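Long-range contacts in putative major capsid protein (Cafeteriavirus-dependent mavirus, PDB 6G44), which probably forms the capsomers of the virophage's icosahedral shell as a double jelly-roll major capsid protein: residues Ala354-Asp364 and Lys446-Val457; Glu296-Asn305 and Asn317-Met328. All blocks are in the same frame, centred on the assembly; numbering follows the deposited sequence. Where two conformers were deposited one is given.

Interaction 1. Residues Ala354-Asp364 and Lys446-Val457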
loop_
_atom_site.group_PDB
_atom_site.type_symbol
_atom_site.label_atom_id
_atom_site.label_comp_id
_atom_site.label_asym_id
_atom_site.label_seq_id
_atom_site.Cartn_x
_atom_site.Cartn_y
_atom_site.Cartn_z
ATOM N N ALA C 354 18.733 16.944 -13.659
ATOM C CA ALA C 354 19.094 16.301 -14.910
ATOM C C ALA C 354 18.836 14.789 -14.842
ATOM O O ALA C 354 18.793 14.208 -13.742
ATOM C CB ALA C 354 20.562 16.572 -15.255
ATOM N N GLY C 355 18.708 14.165 -16.018
ATOM C CA GLY C 355 18.617 12.694 -16.103
ATOM C C GLY C 355 20.024 12.141 -16.198
ATOM O O GLY C 355 20.703 12.375 -17.209
ATOM N N ILE C 356 20.484 11.418 -15.182
ATOM C CA ILE C 356 21.837 10.876 -15.198
ATOM C C ILE C 356 21.806 9.544 -15.961
ATOM O O ILE C 356 21.080 8.626 -15.595
ATOM C CB ILE C 356 22.411 10.691 -13.784
ATOM C CG1 ILE C 356 22.465 12.049 -13.068
ATOM C CG2 ILE C 356 23.793 10.019 -13.844
ATOM C CD1 ILE C 356 22.865 11.978 -11.625
ATOM N N ILE C 357 22.644 9.448 -16.991
ATOM C CA ILE C 357 22.717 8.266 -17.859
ATOM C C ILE C 357 24.022 7.494 -17.685
ATOM O O ILE C 357 24.130 6.368 -18.172
ATOM C CB ILE C 357 22.510 8.633 -19.360
ATOM C CG1 ILE C 357 23.632 9.531 -19.875
ATOM C CG2 ILE C 357 21.140 9.290 -19.569
ATOM C CD1 ILE C 357 23.641 9.665 -21.388
ATOM N N GLY C 358 24.995 8.077 -16.975
ATOM C CA GLY C 358 26.252 7.409 -16.703
ATOM C C GLY C 358 26.908 7.958 -15.462
ATOM O O GLY C 358 26.725 9.123 -15.124
ATOM N N LEU C 359 27.617 7.079 -14.764
ATOM C CA LEU C 359 28.323 7.422 -13.555
ATOM C C LEU C 359 29.651 6.700 -13.539
ATOM O O LEU C 359 29.691 5.513 -13.833
ATOM C CB LEU C 359 27.461 7.014 -12.349
ATOM C CG LEU C 359 27.807 7.587 -10.998
ATOM C CD1 LEU C 359 27.700 9.107 -10.978
ATOM C CD2 LEU C 359 26.883 6.971 -9.957
ATOM N N GLU C 360 30.732 7.415 -13.231
ATOM C CA GLU C 360 32.034 6.782 -13.002
ATOM C C GLU C 360 32.629 7.343 -11.717
ATOM O O GLU C 360 32.683 8.554 -11.535
ATOM C CB GLU C 360 32.976 7.006 -14.193
ATOM C CG GLU C 360 32.436 6.392 -15.482
ATOM C CD GLU C 360 33.417 6.394 -16.648
ATOM O OE1 GLU C 360 32.942 6.159 -17.798
ATOM O OE2 GLU C 360 34.630 6.605 -16.439
ATOM N N ILE C 361 33.068 6.433 -10.845
ATOM C CA ILE C 361 33.579 6.756 -9.523
ATOM C C ILE C 361 35.071 6.353 -9.443
ATOM O O ILE C 361 35.436 5.278 -9.866
ATOM C CB ILE C 361 32.839 6.002 -8.401
ATOM C CG1 ILE C 361 31.308 6.060 -8.543
ATOM C CG2 ILE C 361 33.290 6.539 -7.035
ATOM C CD1 ILE C 361 30.723 7.432 -8.430
ATOM N N LYS C 362 35.896 7.253 -8.907
ATOM C CA LYS C 362 37.294 6.941 -8.545
ATOM C C LYS C 362 37.380 6.989 -7.030
ATOM O O LYS C 362 36.911 7.950 -6.437
ATOM C CB LYS C 362 38.228 7.973 -9.153
ATOM C CG LYS C 362 39.652 7.958 -8.608
ATOM C CD LYS C 362 40.505 8.962 -9.381
ATOM C CE LYS C 362 41.957 8.955 -8.925
ATOM N NZ LYS C 362 42.101 9.290 -7.474
ATOM N N VAL C 363 37.952 5.958 -6.408
ATOM C CA VAL C 363 38.275 6.006 -4.975
ATOM C C VAL C 363 39.742 5.630 -4.867
ATOM O O VAL C 363 40.105 4.513 -5.222
ATOM C CB VAL C 363 37.423 5.065 -4.108
ATOM C CG1 VAL C 363 37.870 5.110 -2.641
ATOM C CG2 VAL C 363 35.940 5.418 -4.216
ATOM N N ASP C 364 40.561 6.555 -4.366
ATOM C CA ASP C 364 42.021 6.348 -4.269
ATOM C C ASP C 364 42.548 5.962 -5.668
ATOM O O ASP C 364 42.230 6.666 -6.625
ATOM C CB ASP C 364 42.330 5.349 -3.135
ATOM C CG ASP C 364 41.841 5.829 -1.774
ATOM O OD1 ASP C 364 41.633 7.044 -1.604
ATOM O OD2 ASP C 364 41.699 4.982 -0.858
ATOM N N LYS C 446 39.633 5.597 7.881
ATOM C CA LYS C 446 40.646 5.529 6.850
ATOM C C LYS C 446 40.382 6.703 5.923
ATOM O O LYS C 446 39.236 6.892 5.476
ATOM C CB LYS C 446 40.524 4.228 6.069
ATOM C CG LYS C 446 41.504 4.134 4.911
ATOM C CD LYS C 446 41.339 2.889 4.062
ATOM C CE LYS C 446 42.100 3.049 2.761
ATOM N NZ LYS C 446 43.571 3.257 2.991
ATOM N N SER C 447 41.422 7.482 5.618
ATOM C CA SER C 447 41.295 8.606 4.705
ATOM C C SER C 447 41.172 8.087 3.268
ATOM O O SER C 447 41.876 7.143 2.877
ATOM C CB SER C 447 42.501 9.554 4.824
ATOM O OG SER C 447 42.593 10.097 6.133
ATOM N N ILE C 448 40.271 8.682 2.503
ATOM C CA ILE C 448 40.081 8.346 1.093
ATOM C C ILE C 448 39.952 9.602 0.256
ATOM O O ILE C 448 39.622 10.682 0.758
ATOM C CB ILE C 448 38.839 7.438 0.855
ATOM C CG1 ILE C 448 37.543 8.110 1.356
ATOM C CG2 ILE C 448 39.080 6.081 1.494
ATOM C CD1 ILE C 448 36.280 7.365 0.940
ATOM N N ASN C 449 40.223 9.452 -1.036
ATOM C CA ASN C 449 39.948 10.503 -2.011
ATOM C C ASN C 449 38.982 9.958 -3.048
ATOM O O ASN C 449 39.168 8.850 -3.518
ATOM C CB ASN C 449 41.233 10.967 -2.689
ATOM C CG ASN C 449 42.244 11.527 -1.699
ATOM O OD1 ASN C 449 41.933 12.420 -0.918
ATOM N ND2 ASN C 449 43.453 10.996 -1.730
ATOM N N MET C 450 37.923 10.713 -3.339
ATOM C CA MET C 450 36.907 10.314 -4.316
ATOM C C MET C 450 36.737 11.384 -5.393
ATOM O O MET C 450 36.757 12.569 -5.114
ATOM C CB MET C 450 35.570 10.069 -3.604
ATOM C CG MET C 450 34.436 9.627 -4.536
ATOM S SD MET C 450 32.812 9.454 -3.732
ATOM C CE MET C 450 33.023 7.837 -3.074
ATOM N N GLN C 451 36.473 10.931 -6.621
ATOM C CA GLN C 451 36.074 11.794 -7.699
ATOM C C GLN C 451 34.867 11.131 -8.374
ATOM O O GLN C 451 34.835 9.912 -8.529
ATOM C CB GLN C 451 37.234 11.939 -8.693
ATOM C CG GLN C 451 37.030 12.959 -9.795
ATOM C CD GLN C 451 38.351 13.352 -10.453
ATOM O OE1 GLN C 451 39.127 12.489 -10.849
ATOM N NE2 GLN C 451 38.609 14.647 -10.551
ATOM N N VAL C 452 33.887 11.952 -8.732
ATOM C CA VAL C 452 32.646 11.483 -9.379
ATOM C C VAL C 452 32.469 12.174 -10.720
ATOM O O VAL C 452 32.465 13.393 -10.780
ATOM C CB VAL C 452 31.434 11.770 -8.465
ATOM C CG1 VAL C 452 30.116 11.445 -9.161
ATOM C CG2 VAL C 452 31.573 10.965 -7.171
ATOM N N GLN C 453 32.291 11.378 -11.777
ATOM C CA GLN C 453 31.934 11.865 -13.113
ATOM C C GLN C 453 30.477 11.457 -13.371
ATOM O O GLN C 453 30.157 10.285 -13.192
ATOM C CB GLN C 453 32.840 11.215 -14.153
ATOM C CG GLN C 453 32.481 11.545 -15.596
ATOM C CD GLN C 453 33.142 10.631 -16.594
ATOM O OE1 GLN C 453 32.538 9.673 -17.065
ATOM N NE2 GLN C 453 34.420 10.892 -16.878
ATOM N N ALA C 454 29.634 12.401 -13.756
ATOM C CA ALA C 454 28.247 12.116 -14.132
ATOM C C ALA C 454 28.033 12.553 -15.568
ATOM O O ALA C 454 28.408 13.672 -15.917
ATOM C CB ALA C 454 27.274 12.866 -13.238
ATOM N N THR C 455 27.416 11.688 -16.367
ATOM C CA THR C 455 26.965 12.010 -17.711
ATOM C C THR C 455 25.444 12.137 -17.648
ATOM O O THR C 455 24.767 11.254 -17.076
ATOM C CB THR C 455 27.406 10.916 -18.707
ATOM O OG1 THR C 455 28.831 10.701 -18.599
ATOM C CG2 THR C 455 27.067 11.306 -20.124
ATOM N N PHE C 456 24.900 13.191 -18.229
ATOM C CA PHE C 456 23.495 13.513 -18.019
ATOM C C PHE C 456 22.888 14.277 -19.161
ATOM O O PHE C 456 23.585 14.924 -19.954
ATOM C CB PHE C 456 23.313 14.288 -16.706
ATOM C CG PHE C 456 24.095 15.579 -16.649
ATOM C CD1 PHE C 456 25.415 15.576 -16.201
ATOM C CD2 PHE C 456 23.527 16.773 -17.054
ATOM C CE1 PHE C 456 26.133 16.776 -16.147
ATOM C CE2 PHE C 456 24.233 17.969 -16.990
ATOM C CZ PHE C 456 25.546 17.947 -16.558
ATOM N N VAL C 457 21.567 14.208 -19.217
ATOM C CA VAL C 457 20.778 14.944 -20.207
ATOM C C VAL C 457 19.895 15.992 -19.517
ATOM O O VAL C 457 19.428 15.805 -18.379
ATOM C CB VAL C 457 19.910 14.004 -21.074
ATOM C CG1 VAL C 457 20.775 13.078 -21.912
ATOM C CG2 VAL C 457 18.924 13.189 -20.233
HETATM O O HOH W 1 35.617 9.406 -11.661
#

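Interaction 2. Residues Glu296-Asn305 and Asn317-Met328. With SO4 (sulfate ion), chain B.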
loop_
_atom_site.group_PDB
_atom_site.type_symbol
_atom_site.label_atom_id
_atom_site.label_comp_id
_atom_site.label_asym_id
_atom_site.label_seq_id
_atom_site.Cartn_x
_atom_site.Cartn_y
_atom_site.Cartn_z
ATOM N N GLU C 296 29.794 17.096 -0.057
ATOM C CA GLU C 296 31.225 16.775 -0.141
ATOM C C GLU C 296 31.916 17.480 -1.288
ATOM O O GLU C 296 33.115 17.800 -1.195
ATOM C CB GLU C 296 31.450 15.288 -0.292
ATOM C CG GLU C 296 31.095 14.493 0.928
ATOM C CD GLU C 296 31.992 14.753 2.125
ATOM O OE1 GLU C 296 33.161 15.216 1.970
ATOM O OE2 GLU C 296 31.503 14.476 3.235
ATOM N N GLY C 297 31.196 17.702 -2.375
ATOM C CA GLY C 297 31.767 18.379 -3.524
ATOM C C GLY C 297 30.710 18.813 -4.489
ATOM O O GLY C 297 29.617 18.227 -4.573
ATOM N N ASN C 298 31.018 19.875 -5.217
ATOM C CA ASN C 298 30.136 20.328 -6.264
ATOM C C ASN C 298 30.947 20.934 -7.394
ATOM O O ASN C 298 32.095 21.346 -7.198
ATOM C CB ASN C 298 29.091 21.308 -5.733
ATOM C CG ASN C 298 29.688 22.607 -5.276
ATOM O OD1 ASN C 298 29.743 23.568 -6.037
ATOM N ND2 ASN C 298 30.168 22.635 -4.044
ATOM N N ILE C 299 30.363 20.929 -8.582
ATOM C CA ILE C 299 30.948 21.588 -9.750
ATOM C C ILE C 299 29.834 21.885 -10.721
ATOM O O ILE C 299 28.844 21.130 -10.776
ATOM C CB ILE C 299 32.064 20.738 -10.384
ATOM C CG1 ILE C 299 32.894 21.601 -11.358
ATOM C CG2 ILE C 299 31.520 19.479 -11.046
ATOM C CD1 ILE C 299 34.205 20.976 -11.724
ATOM N N SER C 300 29.954 22.976 -11.471
ATOM C CA SER C 300 28.905 23.373 -12.402
ATOM C C SER C 300 29.449 23.665 -13.790
ATOM O O SER C 300 30.653 23.831 -13.973
ATOM C CB SER C 300 28.153 24.586 -11.859
ATOM O OG SER C 300 28.990 25.730 -11.838
ATOM N N SER C 301 28.545 23.698 -14.761
ATOM C CA SER C 301 28.855 24.159 -16.112
ATOM C C SER C 301 27.600 24.730 -16.754
ATOM O O SER C 301 26.459 24.487 -16.310
ATOM C CB SER C 301 29.428 23.044 -16.973
ATOM O OG SER C 301 28.430 22.073 -17.301
ATOM N N MET C 302 27.827 25.514 -17.805
ATOM C CA MET C 302 26.764 25.948 -18.680
ATOM C C MET C 302 26.565 24.819 -19.670
ATOM O O MET C 302 27.461 24.509 -20.446
ATOM C CB MET C 302 27.156 27.250 -19.420
ATOM C CG MET C 302 26.088 27.780 -20.383
ATOM S SD MET C 302 24.560 28.206 -19.532
ATOM C CE MET C 302 23.578 28.913 -20.846
ATOM N N CYS C 303 25.374 24.214 -19.638
ATOM C CA CYS C 303 25.032 23.092 -20.497
ATOM C C CYS C 303 24.175 23.561 -21.665
ATOM O O CYS C 303 23.065 24.045 -21.456
ATOM C CB CYS C 303 24.275 22.035 -19.672
ATOM S SG CYS C 303 25.332 21.202 -18.473
ATOM N N LEU C 304 24.706 23.426 -22.889
ATOM C CA LEU C 304 24.035 23.895 -24.111
ATOM C C LEU C 304 23.528 22.701 -24.863
ATOM O O LEU C 304 24.299 21.781 -25.140
ATOM C CB LEU C 304 25.029 24.647 -25.027
ATOM C CG LEU C 304 25.746 25.877 -24.469
ATOM C CD1 LEU C 304 26.630 26.482 -25.560
ATOM C CD2 LEU C 304 24.769 26.903 -23.937
ATOM N N ASN C 305 22.242 22.710 -25.198
ATOM C CA ASN C 305 21.683 21.689 -26.085
ATOM C C ASN C 305 21.639 22.177 -27.525
ATOM O O ASN C 305 21.281 23.325 -27.787
ATOM C CB ASN C 305 20.299 21.273 -25.599
ATOM C CG ASN C 305 20.372 20.404 -24.348
ATOM O OD1 ASN C 305 21.418 19.846 -24.017
ATOM N ND2 ASN C 305 19.248 20.282 -23.661
ATOM N N ASN C 317 21.906 15.625 -26.163
ATOM C CA ASN C 317 23.292 15.969 -25.834
ATOM C C ASN C 317 23.691 15.347 -24.501
ATOM O O ASN C 317 22.938 15.449 -23.542
ATOM C CB ASN C 317 23.485 17.468 -25.758
ATOM C CG ASN C 317 23.243 18.155 -27.084
ATOM O OD1 ASN C 317 22.140 18.610 -27.385
ATOM N ND2 ASN C 317 24.294 18.217 -27.902
ATOM N N LYS C 318 24.844 14.687 -24.466
ATOM C CA LYS C 318 25.340 14.009 -23.274
ATOM C C LYS C 318 26.340 14.926 -22.616
ATOM O O LYS C 318 27.484 15.016 -23.077
ATOM C CB LYS C 318 25.986 12.667 -23.625
ATOM C CG LYS C 318 25.062 11.707 -24.365
ATOM C CD LYS C 318 25.715 10.345 -24.586
ATOM C CE LYS C 318 25.359 9.700 -25.910
ATOM N NZ LYS C 318 23.914 9.376 -26.089
ATOM N N HIS C 319 25.901 15.626 -21.576
ATOM C CA HIS C 319 26.733 16.543 -20.798
ATOM C C HIS C 319 27.503 15.778 -19.742
ATOM O O HIS C 319 27.004 14.804 -19.189
ATOM C CB HIS C 319 25.862 17.584 -20.128
ATOM C CG HIS C 319 25.092 18.408 -21.098
ATOM N ND1 HIS C 319 25.714 19.313 -21.931
ATOM C CD2 HIS C 319 23.778 18.428 -21.414
ATOM C CE1 HIS C 319 24.799 19.880 -22.700
ATOM N NE2 HIS C 319 23.618 19.357 -22.414
ATOM N N ILE C 320 28.741 16.187 -19.491
ATOM C CA ILE C 320 29.583 15.541 -18.485
ATOM C C ILE C 320 30.066 16.555 -17.476
ATOM O O ILE C 320 30.523 17.662 -17.829
ATOM C CB ILE C 320 30.794 14.820 -19.136
ATOM C CG1 ILE C 320 30.316 13.814 -20.196
ATOM C CG2 ILE C 320 31.662 14.151 -18.073
ATOM C CD1 ILE C 320 31.394 13.210 -21.081
ATOM N N LEU C 321 30.010 16.175 -16.209
ATOM C CA LEU C 321 30.611 16.969 -15.142
ATOM C C LEU C 321 31.399 16.012 -14.273
ATOM O O LEU C 321 30.965 14.882 -14.012
ATOM C CB LEU C 321 29.552 17.698 -14.315
ATOM C CG LEU C 321 28.898 18.950 -14.890
ATOM C CD1 LEU C 321 27.711 19.420 -14.059
ATOM C CD2 LEU C 321 29.946 20.062 -14.981
ATOM N N THR C 322 32.568 16.472 -13.814
ATOM C CA THR C 322 33.416 15.698 -12.935
ATOM C C THR C 322 33.847 16.553 -11.750
ATOM O O THR C 322 34.422 17.633 -11.939
ATOM C CB THR C 322 34.684 15.194 -13.669
ATOM O OG1 THR C 322 34.313 14.475 -14.860
ATOM C CG2 THR C 322 35.499 14.286 -12.787
ATOM N N THR C 323 33.613 16.065 -10.529
ATOM C CA THR C 323 34.036 16.803 -9.345
ATOM C C THR C 323 35.552 16.911 -9.320
ATOM O O THR C 323 36.258 16.108 -9.910
ATOM C CB THR C 323 33.616 16.129 -8.017
ATOM O OG1 THR C 323 34.284 14.875 -7.863
ATOM C CG2 THR C 323 32.094 15.943 -7.939
ATOM N N HIS C 324 36.041 17.906 -8.592
ATOM C CA HIS C 324 37.425 17.892 -8.165
ATOM C C HIS C 324 37.586 16.720 -7.195
ATOM O O HIS C 324 36.582 16.125 -6.734
ATOM C CB HIS C 324 37.774 19.215 -7.495
ATOM C CG HIS C 324 37.637 20.397 -8.405
ATOM N ND1 HIS C 324 38.287 20.477 -9.618
ATOM C CD2 HIS C 324 36.902 21.530 -8.297
ATOM C CE1 HIS C 324 37.972 21.617 -10.211
ATOM N NE2 HIS C 324 37.134 22.274 -9.429
ATOM N N SER C 325 38.818 16.340 -6.877
ATOM C CA SER C 325 39.051 15.281 -5.902
ATOM C C SER C 325 38.508 15.725 -4.557
ATOM O O SER C 325 38.724 16.862 -4.142
ATOM C CB SER C 325 40.549 14.910 -5.819
ATOM O OG SER C 325 40.763 13.827 -4.936
ATOM N N MET C 326 37.740 14.850 -3.918
ATOM C CA MET C 326 37.142 15.103 -2.616
ATOM C C MET C 326 37.884 14.286 -1.569
ATOM O O MET C 326 37.866 13.040 -1.602
ATOM C CB MET C 326 35.653 14.715 -2.633
ATOM C CG MET C 326 34.846 15.542 -3.620
ATOM S SD MET C 326 33.138 14.963 -3.796
ATOM C CE MET C 326 33.325 13.472 -4.767
ATOM N N ALA C 327 38.533 14.997 -0.637
ATOM C CA ALA C 327 39.334 14.400 0.422
ATOM C C ALA C 327 38.443 14.141 1.621
ATOM O O ALA C 327 37.797 15.060 2.108
ATOM C CB ALA C 327 40.468 15.362 0.807
ATOM N N MET C 328 38.390 12.893 2.077
ATOM C CA MET C 328 37.607 12.524 3.250
ATOM C C MET C 328 38.511 11.868 4.277
ATOM O O MET C 328 39.341 11.056 3.921
ATOM C CB MET C 328 36.478 11.579 2.846
ATOM C CG MET C 328 35.406 12.327 2.067
ATOM S SD MET C 328 34.146 11.260 1.328
ATOM C CE MET C 328 34.912 10.856 -0.205
HETATM S S SO4 B . 26.784 15.349 -27.729
HETATM O O1 SO4 B . 26.129 15.387 -29.053
HETATM O O2 SO4 B . 28.252 15.212 -27.846
HETATM O O3 SO4 B . 26.526 16.653 -27.079
HETATM O O4 SO4 B . 26.266 14.172 -26.963
HETATM O O HOH W 2 35.298 16.171 0.704
HETATM O O HOH W 3 34.287 19.428 -6.969
HETATM O O HOH W 4 29.291 19.882 -18.557
HETATM O O HOH W 5 20.921 17.163 -22.820
#

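Interaction 1. Residues Ala354-Asp364 and Lys446-Val457
Ala-354 CB rests obliquely against the Phe-456 ring, 3.5 Å from its CD2, and next to it Gly-355 and Val-457 exchange both of their backbone hydrogen bonds at one end of an antiparallel ladder. The pairing then slips by one residue: Ile-357 N and Gly-358 N both donate to Thr-455 O, at 2.8 and 3.2 Å, a classic beta bulge in the strand 355-363. Beyond it the ladder is regular. Leu-359 sends CD1 across to Val-452 CG1 at 3.8 Å. On the other face Glu-360 runs alongside Gln-453, both pointing the same way, a packing contact with Gln-453 OE1 3.4 Å from Glu-360 CD. Ile-361 lies beside Val-452, CD1 on CG2, and Val-363 CG2 meets Met-450 CE at 4.0 Å. At Asp-364 the side chain takes over from the main chain: with CG anti to the carbonyl carbon (chi1 -60°), OD1 accepts from Asn-449 N at 2.8 Å, and Asp-364 N returns a bond to Asn-449 O. The two strands are the central pair of a four-stranded sheet, flanked by 319-328 and 366-369. Their apolar face packs on strands 334-341 and 425-428, through Val-339, Ile-426 and Phe-428, as in a jelly-roll sandwich.

Interaction 2. Residues Glu296-Asn305 and Asn317-Met328
His-319 lays one face of its ring against Cys-303 and turns its edge to Leu-304 O and Asn-305. Cys-303 CB stands almost directly over the ring centre, 3.7 Å from the centroid, a CH-pi contact, with SG over the same face. At the edge, His-319 NE2 donates to Asn-305 OD1 at 2.8 Å, with an N-H...O angle of 165°. The Asn-305 amide plane is only 25° from the ring, and Asn-317 slides past that amide in the opposite direction, its own plane nearly parallel. Asn-317 ND2 and Lys-318 N, with Lys-307 NZ, donate to a sulfate, probably from the crystallisation liquor. Leu-321 CD2 packs by van der Waals contact on Ser-301, 3.4 Å from OG, whose water partner also reaches Ile-320 O. CG1 of Ile-299 runs opposite the backbone N (chi1 -165°), which carries CD1 over a face of His-324, 4.2 Å from its centroid. Where the strand bulges against Val-472, Met-326 SD lies 3.6 Å from Gly-297 N, and Met-328 passes Glu-296, whose OE2 is taken by Arg-476 and Ser-474. With no backbone bonds between the segments, side chains and waters make the link, face-to-face packing consistent with a jelly-roll sandwich. Asn-305 OD1 takes the NE2 proton and a water proton while ND2 bonds Thr-458 O and Glu-460 O; an amide so held at both ends probably fixes the imidazole's rotation.

How the interactions relate
Following the chain, interaction 2 comes first: strand 286-305 ends, a loop of eleven residues turns back, and 317-328 runs antiparallel over 296-305, closing a short link between two sheets. Interaction 1 opens only afterwards and closes a much longer excursion of 81 residues, rich in helix, between 354-364 and 446-457. The two contacts are thus in series, neither nested nor crossed. They meet side by side in one sheet, since 319-328 is the neighbour of 448-457, with probable hydrogen bonds from Met-326 N to Met-450 O and from Phe-456 N to His-319 O. Interaction 1 builds that sheet; interaction 2 ties its outer strand to the sheet containing 286-305 and 464-482.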